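Local coordinates for putative dienelactone hydrolase (Klebsiella pneumoniae subsp. pneumoniae MGH 78578, PDB 3F67), which is probably a hydrolase of the dienelactone hydrolase family that cleaves carboxylic ester bonds, at residues A[12-17]-A[100-105]; A[69-74]-A[89-94]; A[9-12]-A[17-20]; A[125-130]-A[155-160]. All blocks are in the same frame, centred on the assembly; numbering follows the deposited sequence.

Interactions 1 and 3 share Pro12 and Asn17, and their centres lie about 7 Å apart. Interaction 3 builds the edge hairpin of the sheet, and interaction 1 lays its turn on helix 93-108. Interaction 2 joins the loop after strand 61-65 to the start of the same helix. It meets interaction 1 in a salt bridge, Glu16 OE1 to Arg70 NE at 2.9 Å, in one of the two modelled conformers of Glu16. Interaction 4 is tied to interaction 2 by a second salt bridge, Asp93 OD2 to Arg127 NH2 at 2.8 Å. Interaction 4 is also the one beside the likely active site, since Gly125 belongs to a probable nucleophile elbow with Cys123.

Interaction 1 of 4, residues A[12-17]-A[100-105]; sequences PSQGEN and LDHVAS
His102 carries most of this contact, with Gln14 and Pro12 next in buried area and Ser13 packed between them. The imidazole reaches from the helix to the hairpin turn and lies against its backbone. Ser13 CA sits over one ring face, 4.0 Å from the centroid of the His102 ring, in a CH-pi contact 29° off the ring normal. Gln14 N lies over the same face, off its centre. No direct hydrogen bond crosses between the segments. The side chain of His102 leaves the helix with CG beside its own backbone N (chi1 -76°). Its ND1 is hydrogen-bonded to Ala98 O, one turn back in the helix, which fixes the rotation of the ring. Gln14 crosses the imidazole at about a right angle, and its CG lies 3.7 Å from His102 CE1. Ser13 OG comes within 3.4 Å of His102 CB, but its hydrogen bond is to Asp99. One water links the backbones: it donates to Pro12 O at 2.8 Å and to His102 O at 2.8 Å. The turn itself is closed by Ser13 N to Glu16 O at 2.7 Å and by Glu16 N to Ser13 O at 3.0 Å. The arrangement is a beta hairpin closed by a type I' turn from Ser13 to Glu16, resting on a helix that flanks the central sheet of an alpha/beta-hydrolase fold.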
loop_
_atom_site.group_PDB
_atom_site.type_symbol
_atom_site.label_atom_id
_atom_site.label_comp_id
_atom_site.label_asym_id
_atom_site.label_seq_id
_atom_site.Cartn_x
_atom_site.Cartn_y
_atom_site.Cartn_z
ATOM N N PRO A 12 -1.108 7.098 -17.538
ATOM C CA PRO A 12 -0.583 6.354 -18.688
ATOM C C PRO A 12 0.352 5.251 -18.171
ATOM O O PRO A 12 1.216 5.513 -17.343
ATOM C CB PRO A 12 0.182 7.427 -19.500
ATOM C CG PRO A 12 -0.343 8.766 -19.015
ATOM C CD PRO A 12 -0.747 8.539 -17.549
ATOM N N SER A 13 0.162 4.008 -18.600
ATOM C CA SER A 13 0.895 2.932 -17.923
ATOM C C SER A 13 1.102 1.718 -18.797
ATOM O O SER A 13 0.139 1.013 -19.144
ATOM C CB SER A 13 0.221 2.528 -16.588
ATOM O OG SER A 13 1.085 1.686 -15.801
ATOM N N GLN A 14 2.377 1.466 -19.118
ATOM C CA GLN A 14 2.768 0.356 -20.000
ATOM C C GLN A 14 1.898 0.313 -21.291
ATOM O O GLN A 14 1.563 -0.770 -21.794
ATOM C CB GLN A 14 2.725 -0.981 -19.214
ATOM C CG GLN A 14 3.433 -0.926 -17.832
ATOM C CD GLN A 14 3.420 -2.249 -17.072
ATOM O OE1 GLN A 14 2.659 -2.452 -16.083
ATOM N NE2 GLN A 14 4.288 -3.153 -17.500
ATOM N N GLY A 15 1.546 1.490 -21.823
ATOM C CA GLY A 15 0.714 1.621 -23.031
ATOM C C GLY A 15 -0.818 1.694 -22.898
ATOM O O GLY A 15 -1.537 1.777 -23.908
ATOM N N GLU A 16 -1.304 1.672 -21.658
ATOM C CA GLU A 16 -2.738 1.646 -21.375
ATOM C C GLU A 16 -3.079 2.657 -20.303
ATOM O O GLU A 16 -2.201 3.060 -19.542
ATOM C CB GLU A 16 -3.151 0.255 -20.924
ATOM C CG GLU A 16 -3.162 -0.754 -22.040
ATOM C CD GLU A 16 -3.155 -2.152 -21.507
ATOM O OE1 GLU A 16 -2.101 -2.566 -20.985
ATOM O OE2 GLU A 16 -4.202 -2.822 -21.596
ATOM N N ASN A 17 -4.346 3.061 -20.235
ATOM C CA ASN A 17 -4.754 4.113 -19.322
ATOM C C ASN A 17 -5.376 3.514 -18.076
ATOM O O ASN A 17 -6.485 2.975 -18.098
ATOM C CB ASN A 17 -5.746 5.046 -20.009
ATOM C CG ASN A 17 -5.134 5.729 -21.200
ATOM O OD1 ASN A 17 -4.153 6.464 -21.054
ATOM N ND2 ASN A 17 -5.689 5.472 -22.396
ATOM N N LEU A 100 3.018 0.852 -10.430
ATOM C CA LEU A 100 3.300 1.827 -9.382
ATOM C C LEU A 100 4.386 2.806 -9.844
ATOM O O LEU A 100 4.311 4.017 -9.515
ATOM C CB LEU A 100 3.717 1.158 -8.094
ATOM C CG LEU A 100 2.618 0.269 -7.509
ATOM C CD1 LEU A 100 3.127 -0.505 -6.285
ATOM C CD2 LEU A 100 1.340 1.106 -7.139
ATOM N N ASP A 101 5.390 2.297 -10.563
ATOM C CA ASP A 101 6.409 3.211 -11.162
ATOM C C ASP A 101 5.730 4.245 -12.067
ATOM O O ASP A 101 6.147 5.419 -12.087
ATOM C CB ASP A 101 7.428 2.471 -12.028
ATOM C CG ASP A 101 8.349 1.547 -11.224
ATOM O OD1 ASP A 101 8.560 1.745 -9.988
ATOM O OD2 ASP A 101 8.872 0.612 -11.874
ATOM N N HIS A 102 4.710 3.816 -12.831
ATOM C CA HIS A 102 4.043 4.791 -13.718
ATOM C C HIS A 102 3.234 5.828 -12.947
ATOM O O HIS A 102 3.077 6.983 -13.384
ATOM C CB HIS A 102 3.198 4.084 -14.793
ATOM C CG HIS A 102 4.039 3.512 -15.889
ATOM N ND1 HIS A 102 4.726 2.329 -15.752
ATOM C CD2 HIS A 102 4.356 3.990 -17.120
ATOM C CE1 HIS A 102 5.408 2.078 -16.859
ATOM N NE2 HIS A 102 5.191 3.064 -17.711
ATOM N N VAL A 103 2.692 5.411 -11.805
ATOM C CA VAL A 103 1.981 6.369 -10.959
ATOM C C VAL A 103 3.013 7.435 -10.468
ATOM O O VAL A 103 2.730 8.641 -10.488
ATOM C CB VAL A 103 1.373 5.652 -9.720
ATOM C CG1 VAL A 103 0.869 6.751 -8.705
ATOM C CG2 VAL A 103 0.231 4.732 -10.160
ATOM N N ALA A 104 4.193 6.986 -10.033
ATOM C CA ALA A 104 5.226 7.893 -9.513
ATOM C C ALA A 104 5.633 8.862 -10.642
ATOM O O ALA A 104 5.831 10.079 -10.407
ATOM C CB ALA A 104 6.454 7.077 -9.001
ATOM N N SER A 105 5.752 8.337 -11.859
ATOM C CA SER A 105 6.150 9.160 -13.020
ATOM C C SER A 105 5.110 10.232 -13.310
ATOM O O SER A 105 5.439 11.406 -13.548
ATOM C CB SER A 105 6.384 8.286 -14.255
ATOM O OG SER A 105 7.579 7.542 -14.100
HETATM O O HOH W 1 2.673 7.527 -16.090
#

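Interaction 2 of 4, residues A[69-74]-A[89-94]; sequences FRQGDP and SKVPDA
Gln71 makes the contact from the first segment, and it meets Lys90, Val91 and Pro92 in turn. Just before it, Phe69 and Arg70 face the hairpin instead. Arg70 forms a salt bridge with Asp99, and another with Glu16 in one of the two modelled conformers of that residue. Phe69 CZ lies over the centre of the Arg70 guanidinium. The bend of Gln71 at chi2 (74°) brings its side chain across Val91 and Pro92 at a slant. Its CG rests 3.5 Å from Lys90 O. Its OE1 lies 3.7 Å from Val91 CG2, the methyl that stands beside the backbone N of Val91. The amide nitrogen comes near the proline ring, with Gln71 NE2 4.2 Å from Pro92 CD. None of these is a hydrogen bond, and the contact across the segments is van der Waals. The two segments flank helix 80-88, an excursion between strand 61-65 and helix 93-108 of the alpha/beta-hydrolase fold. Pro92 takes the N-cap position of helix 93-108. Gln71 NE2 is hydrogen-bonded to Gln95 in the first turn of that helix, which anchors the end of the side chain. Further along, Pro74 packs on Leu83 and Leu87 of helix 80-88.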
loop_
_atom_site.group_PDB
_atom_site.type_symbol
_atom_site.label_atom_id
_atom_site.label_comp_id
_atom_site.label_asym_id
_atom_site.label_seq_id
_atom_site.Cartn_x
_atom_site.Cartn_y
_atom_site.Cartn_z
ATOM N N PHE A 69 -7.123 -3.223 -13.322
ATOM C CA PHE A 69 -8.000 -2.811 -14.464
ATOM C C PHE A 69 -7.915 -3.684 -15.726
ATOM O O PHE A 69 -8.910 -3.851 -16.441
ATOM C CB PHE A 69 -7.840 -1.298 -14.808
ATOM C CG PHE A 69 -6.589 -0.972 -15.593
ATOM C CD1 PHE A 69 -6.670 -0.645 -16.948
ATOM C CD2 PHE A 69 -5.327 -1.022 -14.992
ATOM C CE1 PHE A 69 -5.482 -0.350 -17.691
ATOM C CE2 PHE A 69 -4.167 -0.735 -15.697
ATOM C CZ PHE A 69 -4.235 -0.399 -17.056
ATOM N N ARG A 70 -6.747 -4.259 -15.989
ATOM C CA ARG A 70 -6.554 -5.064 -17.205
ATOM C C ARG A 70 -7.173 -6.441 -17.056
ATOM O O ARG A 70 -7.548 -7.057 -18.055
ATOM C CB ARG A 70 -5.073 -5.287 -17.485
ATOM C CG ARG A 70 -4.289 -3.991 -17.773
ATOM C CD ARG A 70 -2.840 -4.343 -18.104
ATOM N NE ARG A 70 -1.983 -3.140 -18.154
ATOM C CZ ARG A 70 -1.448 -2.603 -17.047
ATOM N NH1 ARG A 70 -1.743 -3.122 -15.866
ATOM N NH2 ARG A 70 -0.657 -1.553 -17.104
ATOM N N GLN A 71 -7.204 -6.945 -15.826
ATOM C CA GLN A 71 -7.642 -8.319 -15.540
ATOM C C GLN A 71 -9.139 -8.375 -15.229
ATOM O O GLN A 71 -9.785 -9.337 -15.573
ATOM C CB GLN A 71 -6.830 -8.926 -14.371
ATOM C CG GLN A 71 -5.385 -9.422 -14.733
ATOM C CD GLN A 71 -4.369 -8.286 -14.941
ATOM O OE1 GLN A 71 -4.393 -7.284 -14.233
ATOM N NE2 GLN A 71 -3.497 -8.437 -15.957
ATOM N N GLY A 72 -9.689 -7.363 -14.567
ATOM C CA GLY A 72 -11.129 -7.393 -14.264
ATOM C C GLY A 72 -11.538 -6.415 -13.193
ATOM O O GLY A 72 -10.732 -5.620 -12.721
ATOM N N ASP A 73 -12.819 -6.481 -12.828
ATOM C CA ASP A 73 -13.409 -5.524 -11.909
ATOM C C ASP A 73 -13.819 -6.262 -10.631
ATOM O O ASP A 73 -14.701 -7.136 -10.681
ATOM C CB ASP A 73 -14.658 -4.955 -12.590
ATOM C CG ASP A 73 -15.436 -3.997 -11.694
ATOM O OD1 ASP A 73 -14.991 -3.712 -10.558
ATOM O OD2 ASP A 73 -16.535 -3.567 -12.144
ATOM N N PRO A 74 -13.226 -5.911 -9.485
ATOM C CA PRO A 74 -13.541 -6.609 -8.226
ATOM C C PRO A 74 -15.021 -6.516 -7.853
ATOM O O PRO A 74 -15.561 -7.410 -7.179
ATOM C CB PRO A 74 -12.645 -5.894 -7.182
ATOM C CG PRO A 74 -12.100 -4.715 -7.882
ATOM C CD PRO A 74 -12.136 -4.950 -9.319
ATOM N N SER A 89 -5.494 -13.535 -8.262
ATOM C CA SER A 89 -4.431 -14.511 -8.520
ATOM C C SER A 89 -3.983 -14.477 -9.985
ATOM O O SER A 89 -3.092 -15.226 -10.402
ATOM C CB SER A 89 -4.912 -15.900 -8.093
ATOM O OG SER A 89 -5.024 -15.956 -6.678
ATOM N N LYS A 90 -4.611 -13.599 -10.760
ATOM C CA LYS A 90 -4.247 -13.419 -12.151
ATOM C C LYS A 90 -3.535 -12.096 -12.425
ATOM O O LYS A 90 -3.173 -11.810 -13.576
ATOM C CB LYS A 90 -5.507 -13.598 -13.051
ATOM C CG LYS A 90 -6.145 -14.985 -12.865
ATOM C CD LYS A 90 -7.004 -15.383 -14.033
ATOM C CE LYS A 90 -7.706 -16.722 -13.784
ATOM N NZ LYS A 90 -6.739 -17.853 -13.562
ATOM N N VAL A 91 -3.294 -11.311 -11.375
ATOM C CA VAL A 91 -2.649 -10.007 -11.495
ATOM C C VAL A 91 -1.158 -10.222 -11.112
ATOM O O VAL A 91 -0.877 -10.551 -9.947
ATOM C CB VAL A 91 -3.277 -8.989 -10.508
ATOM C CG1 VAL A 91 -2.542 -7.644 -10.565
ATOM C CG2 VAL A 91 -4.780 -8.777 -10.837
ATOM N N PRO A 92 -0.231 -10.130 -12.085
ATOM C CA PRO A 92 1.161 -10.498 -11.765
ATOM C C PRO A 92 1.834 -9.409 -10.928
ATOM O O PRO A 92 1.656 -8.211 -11.224
ATOM C CB PRO A 92 1.860 -10.586 -13.137
ATOM C CG PRO A 92 0.726 -10.709 -14.141
ATOM C CD PRO A 92 -0.407 -9.874 -13.523
ATOM N N ASP A 93 2.636 -9.822 -9.934
ATOM C CA ASP A 93 3.363 -8.820 -9.132
ATOM C C ASP A 93 4.196 -7.863 -10.011
ATOM O O ASP A 93 4.247 -6.638 -9.754
ATOM C CB ASP A 93 4.355 -9.512 -8.184
ATOM C CG ASP A 93 3.682 -10.328 -7.078
ATOM O OD1 ASP A 93 2.463 -10.160 -6.745
ATOM O OD2 ASP A 93 4.449 -11.110 -6.488
ATOM N N ALA A 94 4.862 -8.419 -11.037
ATOM C CA ALA A 94 5.766 -7.602 -11.893
ATOM C C ALA A 94 4.996 -6.452 -12.553
ATOM O O ALA A 94 5.503 -5.326 -12.647
ATOM C CB ALA A 94 6.425 -8.448 -12.946
#

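Interaction 3 of 4, residues A[9-12]-A[17-20]; sequences TSIP and NMPA
Four backbone hydrogen bonds join Thr9 and Ile11 to Ala20 and Met18. In the Thr9-Ala20 pair, Thr9 N donates to Ala20 O at 3.0 Å, close to straight at 169°. Ala20 N returns a bond to Thr9 O at 3.0 Å. Ile11 and Met18 form the second such pair. Ile11 N reaches Met18 O at 2.7 Å, and Met18 N reaches Ile11 O at 2.9 Å. All four N-H groups and all four carbonyls of these two pairs are thus satisfied across the hairpin. Ser10-Pro19 and Pro12-Asn17 are the non-hydrogen-bonded pairs between and beyond them. Two carbonyls also receive CA-H...O contacts: Pro19 CA lies 3.5 Å from Thr9 O, and Ser10 CA approaches Met18 O. Neither proline has an N-H to offer, and both occupy non-hydrogen-bonded sites. The backbone of Pro19 is hydrogen-bonded to Glu66. A water bridge from Ser10 OG to Asn17 O is doubtful, as Ser10 has two conformers. The face with Thr9, Ile11, Met18 and Ala20 is largely apolar. Ile11 CD1 touches Ala20 CB at 3.7 Å. Ile11 and selenomethionine Met18 run side by side, with Ile11 CG2 4.2 Å from Met18 CE. Trp106 and Val103 of helix 93-108 cover this face. The arrangement is a two-stranded antiparallel beta hairpin, strands 4-13 and 16-25, at the edge of the central sheet of the alpha/beta-hydrolase fold.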
loop_
_atom_site.group_PDB
_atom_site.type_symbol
_atom_site.label_atom_id
_atom_site.label_comp_id
_atom_site.label_asym_id
_atom_site.label_seq_id
_atom_site.Cartn_x
_atom_site.Cartn_y
_atom_site.Cartn_z
ATOM N N THR A 9 -8.500 10.450 -12.594
ATOM C CA THR A 9 -7.673 10.673 -13.751
ATOM C C THR A 9 -7.314 9.308 -14.342
ATOM O O THR A 9 -7.722 8.271 -13.807
ATOM C CB THR A 9 -6.432 11.587 -13.401
ATOM O OG1 THR A 9 -5.836 12.066 -14.613
ATOM C CG2 THR A 9 -5.420 10.803 -12.566
ATOM N N SER A 10 -6.664 9.329 -15.498
ATOM C CA SER A 10 -6.053 8.147 -16.045
ATOM C C SER A 10 -4.587 8.353 -15.783
ATOM O O SER A 10 -4.106 9.498 -15.781
ATOM C CB SER A 10 -6.279 8.062 -17.553
ATOM O OG SER A 10 -7.631 7.800 -17.854
ATOM N N ILE A 11 -3.882 7.253 -15.565
ATOM C CA ILE A 11 -2.440 7.298 -15.505
ATOM C C ILE A 11 -1.921 6.474 -16.667
ATOM O O ILE A 11 -2.235 5.282 -16.780
ATOM C CB ILE A 11 -1.961 6.803 -14.149
ATOM C CG1 ILE A 11 -2.345 7.915 -13.126
ATOM C CG2 ILE A 11 -0.400 6.565 -14.189
ATOM C CD1 ILE A 11 -1.937 7.689 -11.768
ATOM N N PRO A 12 -1.108 7.098 -17.538
ATOM C CA PRO A 12 -0.583 6.354 -18.688
ATOM C C PRO A 12 0.352 5.251 -18.171
ATOM O O PRO A 12 1.216 5.513 -17.343
ATOM C CB PRO A 12 0.182 7.427 -19.500
ATOM C CG PRO A 12 -0.343 8.766 -19.015
ATOM C CD PRO A 12 -0.747 8.539 -17.549
ATOM N N ASN A 17 -4.346 3.061 -20.235
ATOM C CA ASN A 17 -4.754 4.113 -19.322
ATOM C C ASN A 17 -5.376 3.514 -18.076
ATOM O O ASN A 17 -6.485 2.975 -18.098
ATOM C CB ASN A 17 -5.746 5.046 -20.009
ATOM C CG ASN A 17 -5.134 5.729 -21.200
ATOM O OD1 ASN A 17 -4.153 6.464 -21.054
ATOM N ND2 ASN A 17 -5.689 5.472 -22.396
HETATM N N MSE A 18 -4.658 3.636 -16.973
HETATM C CA MSE A 18 -5.091 3.065 -15.699
HETATM C C MSE A 18 -5.864 4.103 -14.890
HETATM O O MSE A 18 -5.339 5.195 -14.617
HETATM C CB MSE A 18 -3.856 2.659 -14.891
HETATM C CG MSE A 18 -4.240 2.076 -13.494
HETATM SE SE MSE A 18 -2.639 1.229 -12.742
HETATM C CE MSE A 18 -1.492 2.805 -12.752
ATOM N N PRO A 19 -7.121 3.801 -14.527
ATOM C CA PRO A 19 -7.871 4.751 -13.699
ATOM C C PRO A 19 -7.192 4.928 -12.363
ATOM O O PRO A 19 -6.582 3.984 -11.844
ATOM C CB PRO A 19 -9.226 4.037 -13.451
ATOM C CG PRO A 19 -9.305 3.043 -14.553
ATOM C CD PRO A 19 -7.902 2.599 -14.824
ATOM N N ALA A 20 -7.328 6.126 -11.811
ATOM C CA ALA A 20 -6.802 6.393 -10.455
ATOM C C ALA A 20 -7.566 7.511 -9.815
ATOM O O ALA A 20 -8.054 8.411 -10.501
ATOM C CB ALA A 20 -5.323 6.738 -10.496
HETATM O O HOH W 2 -8.626 5.479 -17.234
#

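Interaction 4 of 4, residues A[125-130]-A[155-160]; sequences GGRITW and LNSPKH
Ser157 is the first residue of its segment to touch Arg127, through CB, 3.5 Å from Arg127 NH2. Its hydroxyl turns to another partner: Ser157 OG is hydrogen-bonded to Asp93. The same carboxylate makes a salt bridge with Arg127, so Asp93 ties the arginine and the serine together. Arg127 is buried, and its charge is probably balanced by Asp93. Lys159 takes part through its backbone. Lys159 O accepts a weak bond from Arg127 NH2 at 2.9 Å, with a bent N-H...O angle of 123°. Arg127 belongs to helix 124-133, which follows strand 116-122. In an alpha/beta-hydrolase the sharp turn between this strand and helix is the nucleophile elbow, and the GxCxG pattern ending at Gly125 fits it. Cys123, His212 and Asp180 probably make up the triad; Arg127 lies near them without touching. Its side chain is extended from CG to NE, with CG anti to the backbone N (chi1 171°), which carries the guanidinium across to the loop. His160, also buried, meets it through its ring. Arg127 NE donates to His160 ND1 at 3.0 Å, coming in near the plane of the imidazole at its edge. The guanidinium and imidazole planes are 69° apart. His160 NE2 is hydrogen-bonded to Glu152 O, so both ring nitrogens are engaged and the ring is held from two ends.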
loop_
_atom_site.group_PDB
_atom_site.type_symbol
_atom_site.label_atom_id
_atom_site.label_comp_id
_atom_site.label_asym_id
_atom_site.label_seq_id
_atom_site.Cartn_x
_atom_site.Cartn_y
_atom_site.Cartn_z
ATOM N N GLY A 125 -2.514 -4.989 -0.601
ATOM C CA GLY A 125 -1.683 -3.815 -0.835
ATOM C C GLY A 125 -0.508 -3.633 0.121
ATOM O O GLY A 125 0.497 -2.993 -0.247
ATOM N N GLY A 126 -0.625 -4.217 1.309
ATOM C CA GLY A 126 0.465 -4.165 2.295
ATOM C C GLY A 126 1.571 -5.107 1.870
ATOM O O GLY A 126 2.735 -4.789 2.069
ATOM N N ARG A 127 1.227 -6.246 1.261
ATOM C CA ARG A 127 2.293 -7.101 0.723
ATOM C C ARG A 127 3.008 -6.395 -0.425
ATOM O O ARG A 127 4.236 -6.394 -0.500
ATOM C CB ARG A 127 1.735 -8.468 0.299
ATOM C CG ARG A 127 2.786 -9.315 -0.471
ATOM C CD ARG A 127 2.230 -10.688 -0.818
ATOM N NE ARG A 127 3.105 -11.381 -1.781
ATOM C CZ ARG A 127 3.098 -11.156 -3.087
ATOM N NH1 ARG A 127 2.217 -10.302 -3.621
ATOM N NH2 ARG A 127 3.928 -11.839 -3.876
ATOM N N ILE A 128 2.218 -5.813 -1.328
ATOM C CA ILE A 128 2.770 -5.060 -2.473
ATOM C C ILE A 128 3.687 -3.932 -1.985
ATOM O O ILE A 128 4.742 -3.685 -2.582
ATOM C CB ILE A 128 1.597 -4.524 -3.352
ATOM C CG1 ILE A 128 0.834 -5.688 -4.030
ATOM C CG2 ILE A 128 2.103 -3.486 -4.383
ATOM C CD1 ILE A 128 1.691 -6.555 -4.960
ATOM N N THR A 129 3.286 -3.290 -0.897
ATOM C CA THR A 129 4.089 -2.239 -0.285
ATOM C C THR A 129 5.518 -2.726 0.031
ATOM O O THR A 129 6.480 -2.051 -0.309
ATOM C CB THR A 129 3.365 -1.633 0.951
ATOM O OG1 THR A 129 2.224 -0.909 0.472
ATOM C CG2 THR A 129 4.259 -0.566 1.647
ATOM N N TRP A 130 5.649 -3.880 0.701
ATOM C CA TRP A 130 6.981 -4.428 0.946
ATOM C C TRP A 130 7.739 -4.656 -0.350
ATOM O O TRP A 130 8.925 -4.315 -0.462
ATOM C CB TRP A 130 6.865 -5.785 1.670
ATOM C CG TRP A 130 6.479 -5.713 3.131
ATOM C CD1 TRP A 130 5.250 -6.024 3.692
ATOM C CD2 TRP A 130 7.350 -5.382 4.229
ATOM N NE1 TRP A 130 5.316 -5.896 5.080
ATOM C CE2 TRP A 130 6.588 -5.496 5.422
ATOM C CE3 TRP A 130 8.708 -4.971 4.311
ATOM C CZ2 TRP A 130 7.126 -5.232 6.688
ATOM C CZ3 TRP A 130 9.259 -4.708 5.582
ATOM C CH2 TRP A 130 8.464 -4.845 6.759
ATOM N N LEU A 155 3.823 -18.424 -10.272
ATOM C CA LEU A 155 4.401 -17.625 -11.352
ATOM C C LEU A 155 3.891 -16.175 -11.319
ATOM O O LEU A 155 4.636 -15.238 -11.636
ATOM C CB LEU A 155 4.123 -18.261 -12.708
ATOM C CG LEU A 155 4.822 -19.597 -13.025
ATOM C CD1 LEU A 155 4.504 -19.969 -14.461
ATOM C CD2 LEU A 155 6.339 -19.503 -12.803
ATOM N N ASN A 156 2.635 -15.962 -10.936
ATOM C CA ASN A 156 2.213 -14.572 -10.806
ATOM C C ASN A 156 2.873 -13.818 -9.655
ATOM O O ASN A 156 3.220 -12.627 -9.766
ATOM C CB ASN A 156 0.718 -14.478 -10.876
ATOM C CG ASN A 156 0.228 -14.559 -12.310
ATOM O OD1 ASN A 156 1.011 -14.375 -13.256
ATOM N ND2 ASN A 156 -1.052 -14.822 -12.486
ATOM N N SER A 157 3.123 -14.563 -8.586
ATOM C CA SER A 157 3.621 -14.022 -7.316
ATOM C C SER A 157 4.826 -14.880 -6.871
ATOM O O SER A 157 4.705 -15.737 -5.987
ATOM C CB SER A 157 2.520 -13.949 -6.248
ATOM O OG SER A 157 1.538 -13.007 -6.613
ATOM N N PRO A 158 5.975 -14.684 -7.515
ATOM C CA PRO A 158 7.115 -15.586 -7.208
ATOM C C PRO A 158 7.958 -15.236 -5.966
ATOM O O PRO A 158 8.806 -16.076 -5.579
ATOM C CB PRO A 158 8.000 -15.442 -8.437
ATOM C CG PRO A 158 7.790 -14.034 -8.846
ATOM C CD PRO A 158 6.295 -13.778 -8.632
ATOM N N LYS A 159 7.819 -14.023 -5.412
ATOM C CA LYS A 159 8.590 -13.635 -4.205
ATOM C C LYS A 159 7.663 -13.045 -3.197
ATOM O O LYS A 159 6.716 -12.361 -3.577
ATOM C CB LYS A 159 9.691 -12.623 -4.507
ATOM C CG LYS A 159 10.557 -13.081 -5.682
ATOM C CD LYS A 159 12.001 -12.967 -5.391
ATOM C CE LYS A 159 12.789 -13.128 -6.696
ATOM N NZ LYS A 159 13.834 -12.060 -6.783
ATOM N N HIS A 160 7.936 -13.309 -1.917
ATOM C CA HIS A 160 7.180 -12.692 -0.815
ATOM C C HIS A 160 8.097 -11.782 -0.016
ATOM O O HIS A 160 9.313 -11.768 -0.257
ATOM C CB HIS A 160 6.598 -13.816 0.060
ATOM C CG HIS A 160 5.522 -14.578 -0.637
ATOM N ND1 HIS A 160 4.375 -13.966 -1.120
ATOM C CD2 HIS A 160 5.434 -15.881 -0.996
ATOM C CE1 HIS A 160 3.616 -14.870 -1.713
ATOM N NE2 HIS A 160 4.236 -16.042 -1.650
#